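Local coordinates for protein lipid II:glycine glycyltransferase (Staphylococcus aureus, PDB 6SNR) that probably transfers the first glycine of the pentaglycine cross-bridge from glycyl-tRNA to the lysine side chain of membrane-bound lipid II during peptidoglycan synthesis, at residues A[25-30]-A[40-45]; A[57-62]-A[100-105]. One frame throughout, in Å; residues are numbered along the deposited sequence.

Contact 1: A[25-30]-A[40-45]; sequences QLTKWA and ARRIAV
A30 and A40 mark the closest approach of the two backbones, their CA atoms 6.5 Å apart where the first turn of helix 27-33 lies against the beginning of strand 39-47. The helix starts directly after L26, whose carbonyl O accepts a 3.2 Å bond from A30 N. Their spacing of three residues puts T27 and A30 on the same side of the helix, and both direct their CB atoms toward the strand. On the strand, A40 and R42 meet them, alternate residues facing the same way. At one end the two alanine methyls touch, A30 CB lying 3.9 Å from A40 CB, and these small groups probably allow the helix to come near the sheet. At the other end, T27 CG2 rests obliquely against the arm of R42, 4.0 Å from both R42 CD and R42 NE. A T27 chi1 of 70° sets OG1, which bonds to D12 of helix 8-17, between the backbone N and the carbonyl carbon and leaves CG2 beside the N, on the R42 side. The R42 chain bends at chi3 (-76°), and beyond the bend the guanidinium is held by N8 OD1 and the carbonyl O of I6, both accepting from NH2. The contact therefore joins a helix to one face of the mixed sheet containing strands 39-47 and 50-61; I43 and V45 meet helix 83-99 on the other. Only 107 Å² is buried between the segments. What passes between them is methyl and methylene packing with no direct polar bond, so the fixed orientation of T27 and R42 probably owes more to D12, N8 and I6 than to each other.

Contact 2: A[57-62]-A[100-105]; sequences LLFKKV and EKAYAI
F59 and E100 are brought together by similar first torsions, chi1 -68° and -58°, each placing CG beside its own backbone N; in E100 this brings CG over the phenyl ring, and a bend at chi2 (-61°) then sets the direction of the carboxylate. E100 CG stands 3.9 Å from the F59 ring centroid, 15° off the ring normal, a CH-pi contact over one face. E100 CB comes nearer the rim, 3.6 Å from F59 CE1. The carboxylate plane is turned well away from that of the ring, and its OE1 is hydrogen-bonded to Y39 OH; the Y39 ring also meets that of F59, so Y39 engages both partners of the CH-pi pair. E100 is the first residue to leave the helical conformation after helix 83-99, and K101, with positive phi, is the C-prime residue of the Schellman motif that ends this helix. Strand 68-78, helix 83-99 and strand 102-107 form a beta-alpha-beta crossover between parallel neighbours, and the Schellman motif leads into its second strand. F59, which also touches T68 and C70 of the intervening strand 68-78, meets A102 from two strands away: A102 CB approaches F59 CE1 at 4.4 Å, at the ring edge near its plane. Further along, V62 CG2 meets the edge of the Y103 ring near its plane, 3.7 Å from Y103 CE2, the two side chains crossing at about a right angle. I400 of helix 394-400 touches both V62 and Y103, and Y103 OH is bonded to E401, which ties this second apolar cluster to the C-terminal end of the modelled chain.

In the fold
Contacts 1 and 2 follow one another along the chain, the first closing before the second opens, and their centres lie 15 Å apart. They meet through the hairpin of strands 39-47 and 50-61, antiparallel neighbours in one seven-stranded mixed sheet: R41 O and L57 N are 2.8 Å apart, a probable hydrogen bond. L58 CD2 also packs on the methyls of A30 and A40, 4.0 Å from A30 CB and 3.7 Å from A40 CB. Contact 1 attaches helix 27-33 to this hairpin, whereas contact 2 links it to the end of helix 83-99 and to strand 102-107, so together they join elements between residues 27 and 107 of this FemABX-family chain.

Contact 1: A[25-30]-A[40-45]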
loop_
_atom_site.group_PDB
_atom_site.type_symbol
_atom_site.label_atom_id
_atom_site.label_comp_id
_atom_site.label_asym_id
_atom_site.label_seq_id
_atom_site.Cartn_x
_atom_site.Cartn_y
_atom_site.Cartn_z
ATOM N N GLN A 25 3.835 -4.307 13.741
ATOM C CA GLN A 25 4.721 -4.669 14.845
ATOM C C GLN A 25 5.939 -3.748 14.997
ATOM O O GLN A 25 6.787 -3.996 15.874
ATOM C CB GLN A 25 5.129 -6.112 14.785
ATOM C CG GLN A 25 3.986 -7.084 15.104
ATOM C CD GLN A 25 3.675 -7.042 16.601
ATOM O OE1 GLN A 25 2.635 -6.482 17.094
ATOM N NE2 GLN A 25 4.586 -7.549 17.304
ATOM N N LEU A 26 6.045 -2.737 14.153
ATOM C CA LEU A 26 7.178 -1.777 14.256
ATOM C C LEU A 26 6.962 -0.777 15.367
ATOM O O LEU A 26 5.850 -0.293 15.610
ATOM C CB LEU A 26 7.399 -1.021 12.921
ATOM C CG LEU A 26 7.752 -1.894 11.716
ATOM C CD1 LEU A 26 7.938 -0.994 10.490
ATOM C CD2 LEU A 26 9.016 -2.686 11.988
ATOM N N THR A 27 8.076 -0.363 15.998
ATOM C CA THR A 27 7.976 0.592 17.049
ATOM C C THR A 27 7.374 1.948 16.651
ATOM O O THR A 27 6.651 2.552 17.418
ATOM C CB THR A 27 9.313 0.795 17.821
ATOM O OG1 THR A 27 10.270 1.474 16.979
ATOM C CG2 THR A 27 9.893 -0.482 18.322
ATOM N N LYS A 28 7.672 2.437 15.428
ATOM C CA LYS A 28 7.119 3.707 14.998
ATOM C C LYS A 28 5.618 3.589 14.651
ATOM O O LYS A 28 4.909 4.581 14.707
ATOM C CB LYS A 28 7.896 4.263 13.794
ATOM C CG LYS A 28 9.331 4.586 14.079
ATOM C CD LYS A 28 9.481 5.677 15.101
ATOM C CE LYS A 28 10.889 6.275 14.993
ATOM N NZ LYS A 28 11.189 6.827 13.623
ATOM N N TRP A 29 5.162 2.372 14.337
ATOM C CA TRP A 29 3.691 2.174 14.193
ATOM C C TRP A 29 3.012 2.360 15.564
ATOM O O TRP A 29 1.961 3.034 15.699
ATOM C CB TRP A 29 3.375 0.816 13.631
ATOM C CG TRP A 29 1.913 0.630 13.479
ATOM C CD1 TRP A 29 1.080 -0.034 14.334
ATOM C CD2 TRP A 29 1.083 1.173 12.448
ATOM N NE1 TRP A 29 -0.202 0.070 13.903
ATOM C CE2 TRP A 29 -0.238 0.794 12.747
ATOM C CE3 TRP A 29 1.323 1.949 11.304
ATOM C CZ2 TRP A 29 -1.303 1.119 11.925
ATOM C CZ3 TRP A 29 0.271 2.294 10.510
ATOM C CH2 TRP A 29 -1.037 1.880 10.824
ATOM N N ALA A 30 3.604 1.795 16.611
ATOM C CA ALA A 30 3.080 2.067 17.975
ATOM C C ALA A 30 3.035 3.531 18.297
ATOM O O ALA A 30 2.068 4.009 18.900
ATOM C CB ALA A 30 3.873 1.300 19.022
ATOM N N ALA A 40 2.235 1.083 24.540
ATOM C CA ALA A 40 2.965 -0.057 24.087
ATOM C C ALA A 40 3.941 -0.657 25.084
ATOM O O ALA A 40 4.561 0.074 25.909
ATOM C CB ALA A 40 3.709 0.266 22.773
ATOM N N ARG A 41 4.135 -1.955 24.935
ATOM C CA ARG A 41 5.163 -2.712 25.650
ATOM C C ARG A 41 5.729 -3.712 24.700
ATOM O O ARG A 41 5.041 -4.143 23.781
ATOM C CB ARG A 41 4.554 -3.407 26.864
ATOM C CG ARG A 41 4.122 -2.432 27.950
ATOM C CD ARG A 41 5.289 -1.761 28.703
ATOM N NE ARG A 41 6.111 -2.779 29.276
ATOM C CZ ARG A 41 5.840 -3.405 30.430
ATOM N NH1 ARG A 41 4.804 -3.050 31.185
ATOM N NH2 ARG A 41 6.630 -4.377 30.834
ATOM N N ARG A 42 6.991 -4.078 24.866
ATOM C CA ARG A 42 7.642 -5.088 24.051
ATOM C C ARG A 42 8.116 -6.271 24.875
ATOM O O ARG A 42 8.437 -6.134 26.075
ATOM C CB ARG A 42 8.835 -4.491 23.234
ATOM C CG ARG A 42 8.418 -3.522 22.128
ATOM C CD ARG A 42 9.569 -3.337 21.155
ATOM N NE ARG A 42 10.616 -2.444 21.744
ATOM C CZ ARG A 42 11.805 -2.863 22.191
ATOM N NH1 ARG A 42 12.126 -4.145 22.237
ATOM N NH2 ARG A 42 12.677 -1.965 22.678
ATOM N N ILE A 43 8.218 -7.406 24.209
ATOM C CA ILE A 43 8.816 -8.660 24.716
ATOM C C ILE A 43 9.741 -9.212 23.639
ATOM O O ILE A 43 9.554 -8.992 22.441
ATOM C CB ILE A 43 7.792 -9.736 25.125
ATOM C CG1 ILE A 43 6.798 -10.093 23.983
ATOM C CG2 ILE A 43 6.974 -9.227 26.305
ATOM C CD1 ILE A 43 5.770 -11.197 24.291
ATOM N N ALA A 44 10.760 -9.951 24.070
ATOM C CA ALA A 44 11.681 -10.659 23.185
ATOM C C ALA A 44 12.150 -11.881 23.914
ATOM O O ALA A 44 12.321 -11.844 25.124
ATOM C CB ALA A 44 12.840 -9.783 22.732
ATOM N N VAL A 45 12.301 -12.970 23.186
ATOM C CA VAL A 45 12.829 -14.240 23.716
ATOM C C VAL A 45 13.887 -14.824 22.754
ATOM O O VAL A 45 13.905 -14.552 21.543
ATOM C CB VAL A 45 11.690 -15.258 23.923
ATOM C CG1 VAL A 45 10.608 -14.747 24.862
ATOM C CG2 VAL A 45 11.111 -15.684 22.584
#

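Contact 2: A[57-62]-A[100-105]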
loop_
_atom_site.group_PDB
_atom_site.type_symbol
_atom_site.label_atom_id
_atom_site.label_comp_id
_atom_site.label_asym_id
_atom_site.label_seq_id
_atom_site.Cartn_x
_atom_site.Cartn_y
_atom_site.Cartn_z
ATOM N N LEU A 57 3.139 -5.264 22.122
ATOM C CA LEU A 57 1.800 -5.313 22.739
ATOM C C LEU A 57 1.252 -3.940 22.840
ATOM O O LEU A 57 1.922 -3.016 23.366
ATOM C CB LEU A 57 1.917 -5.925 24.177
ATOM C CG LEU A 57 2.211 -7.407 24.358
ATOM C CD1 LEU A 57 3.388 -7.977 23.625
ATOM C CD2 LEU A 57 2.346 -7.672 25.872
ATOM N N LEU A 58 0.029 -3.716 22.365
ATOM C CA LEU A 58 -0.627 -2.460 22.512
ATOM C C LEU A 58 -1.757 -2.652 23.500
ATOM O O LEU A 58 -2.577 -3.557 23.367
ATOM C CB LEU A 58 -1.214 -1.946 21.185
ATOM C CG LEU A 58 -0.127 -1.597 20.158
ATOM C CD1 LEU A 58 -0.740 -1.245 18.789
ATOM C CD2 LEU A 58 0.695 -0.437 20.660
ATOM N N PHE A 59 -1.827 -1.745 24.450
ATOM C CA PHE A 59 -2.925 -1.717 25.439
ATOM C C PHE A 59 -3.819 -0.507 25.331
ATOM O O PHE A 59 -3.344 0.626 25.112
ATOM C CB PHE A 59 -2.293 -1.717 26.885
ATOM C CG PHE A 59 -1.618 -2.979 27.235
ATOM C CD1 PHE A 59 -2.269 -4.011 27.854
ATOM C CD2 PHE A 59 -0.261 -3.160 27.000
ATOM C CE1 PHE A 59 -1.629 -5.182 28.170
ATOM C CE2 PHE A 59 0.370 -4.328 27.297
ATOM C CZ PHE A 59 -0.291 -5.372 27.897
ATOM N N LYS A 60 -5.126 -0.711 25.604
ATOM C CA LYS A 60 -6.049 0.400 25.628
ATOM C C LYS A 60 -7.133 0.079 26.640
ATOM O O LYS A 60 -7.630 -1.020 26.665
ATOM C CB LYS A 60 -6.675 0.692 24.277
ATOM C CG LYS A 60 -7.523 1.966 24.219
ATOM C CD LYS A 60 -7.953 2.299 22.810
ATOM C CE LYS A 60 -8.988 3.403 22.768
ATOM N NZ LYS A 60 -9.269 3.844 21.361
ATOM N N LYS A 61 -7.488 1.088 27.442
ATOM C CA LYS A 61 -8.541 0.940 28.459
ATOM C C LYS A 61 -9.898 0.707 27.800
ATOM O O LYS A 61 -10.243 1.343 26.796
ATOM C CB LYS A 61 -8.575 2.196 29.323
ATOM C CG LYS A 61 -9.730 2.274 30.328
ATOM C CD LYS A 61 -10.314 3.683 30.372
ATOM C CE LYS A 61 -10.771 4.136 28.990
ATOM N NZ LYS A 61 -12.025 4.948 28.920
ATOM N N VAL A 62 -10.669 -0.212 28.386
ATOM C CA VAL A 62 -12.062 -0.498 27.905
ATOM C C VAL A 62 -13.007 0.609 28.433
ATOM O O VAL A 62 -12.975 0.906 29.633
ATOM C CB VAL A 62 -12.535 -1.898 28.335
ATOM C CG1 VAL A 62 -13.942 -2.151 27.804
ATOM C CG2 VAL A 62 -11.617 -3.013 27.832
ATOM N N GLU A 100 -1.528 -5.243 33.550
ATOM C CA GLU A 100 -2.322 -4.201 32.957
ATOM C C GLU A 100 -3.863 -4.416 33.023
ATOM O O GLU A 100 -4.611 -3.638 32.449
ATOM C CB GLU A 100 -1.919 -3.959 31.493
ATOM C CG GLU A 100 -0.454 -3.591 31.362
ATOM C CD GLU A 100 -0.112 -2.329 32.101
ATOM O OE1 GLU A 100 -0.881 -1.351 32.088
ATOM O OE2 GLU A 100 1.001 -2.354 32.672
ATOM N N LYS A 101 -4.273 -5.439 33.776
ATOM C CA LYS A 101 -5.687 -5.797 33.989
ATOM C C LYS A 101 -6.341 -6.091 32.638
ATOM O O LYS A 101 -7.476 -5.674 32.386
ATOM C CB LYS A 101 -6.475 -4.703 34.738
ATOM C CG LYS A 101 -5.831 -4.204 36.035
ATOM C CD LYS A 101 -5.717 -5.318 37.057
ATOM C CE LYS A 101 -5.215 -4.797 38.407
ATOM N NZ LYS A 101 -5.136 -5.936 39.370
ATOM N N ALA A 102 -5.633 -6.782 31.766
ATOM C CA ALA A 102 -6.179 -7.071 30.436
ATOM C C ALA A 102 -7.239 -8.188 30.544
ATOM O O ALA A 102 -7.069 -9.117 31.315
ATOM C CB ALA A 102 -5.082 -7.484 29.480
ATOM N N TYR A 103 -8.338 -8.084 29.777
ATOM C CA TYR A 103 -9.332 -9.177 29.776
ATOM C C TYR A 103 -8.951 -10.299 28.809
ATOM O O TYR A 103 -9.499 -11.409 28.889
ATOM C CB TYR A 103 -10.741 -8.632 29.492
ATOM C CG TYR A 103 -10.964 -8.175 28.081
ATOM C CD1 TYR A 103 -11.278 -9.091 27.080
ATOM C CD2 TYR A 103 -10.870 -6.840 27.747
ATOM C CE1 TYR A 103 -11.511 -8.645 25.773
ATOM C CE2 TYR A 103 -11.097 -6.394 26.445
ATOM C CZ TYR A 103 -11.390 -7.300 25.478
ATOM O OH TYR A 103 -11.629 -6.855 24.185
ATOM N N ALA A 104 -7.998 -10.036 27.890
ATOM C CA ALA A 104 -7.507 -11.014 26.916
ATOM C C ALA A 104 -6.248 -10.469 26.208
ATOM O O ALA A 104 -6.038 -9.252 26.248
ATOM C CB ALA A 104 -8.585 -11.271 25.846
ATOM N N ILE A 105 -5.547 -11.399 25.590
ATOM C CA ILE A 105 -4.408 -11.152 24.691
ATOM C C ILE A 105 -4.874 -11.610 23.306
ATOM O O ILE A 105 -5.119 -12.783 23.071
ATOM C CB ILE A 105 -3.171 -11.965 25.076
ATOM C CG1 ILE A 105 -2.660 -11.525 26.452
ATOM C CG2 ILE A 105 -2.069 -11.827 24.010
ATOM C CD1 ILE A 105 -1.748 -12.552 27.059
#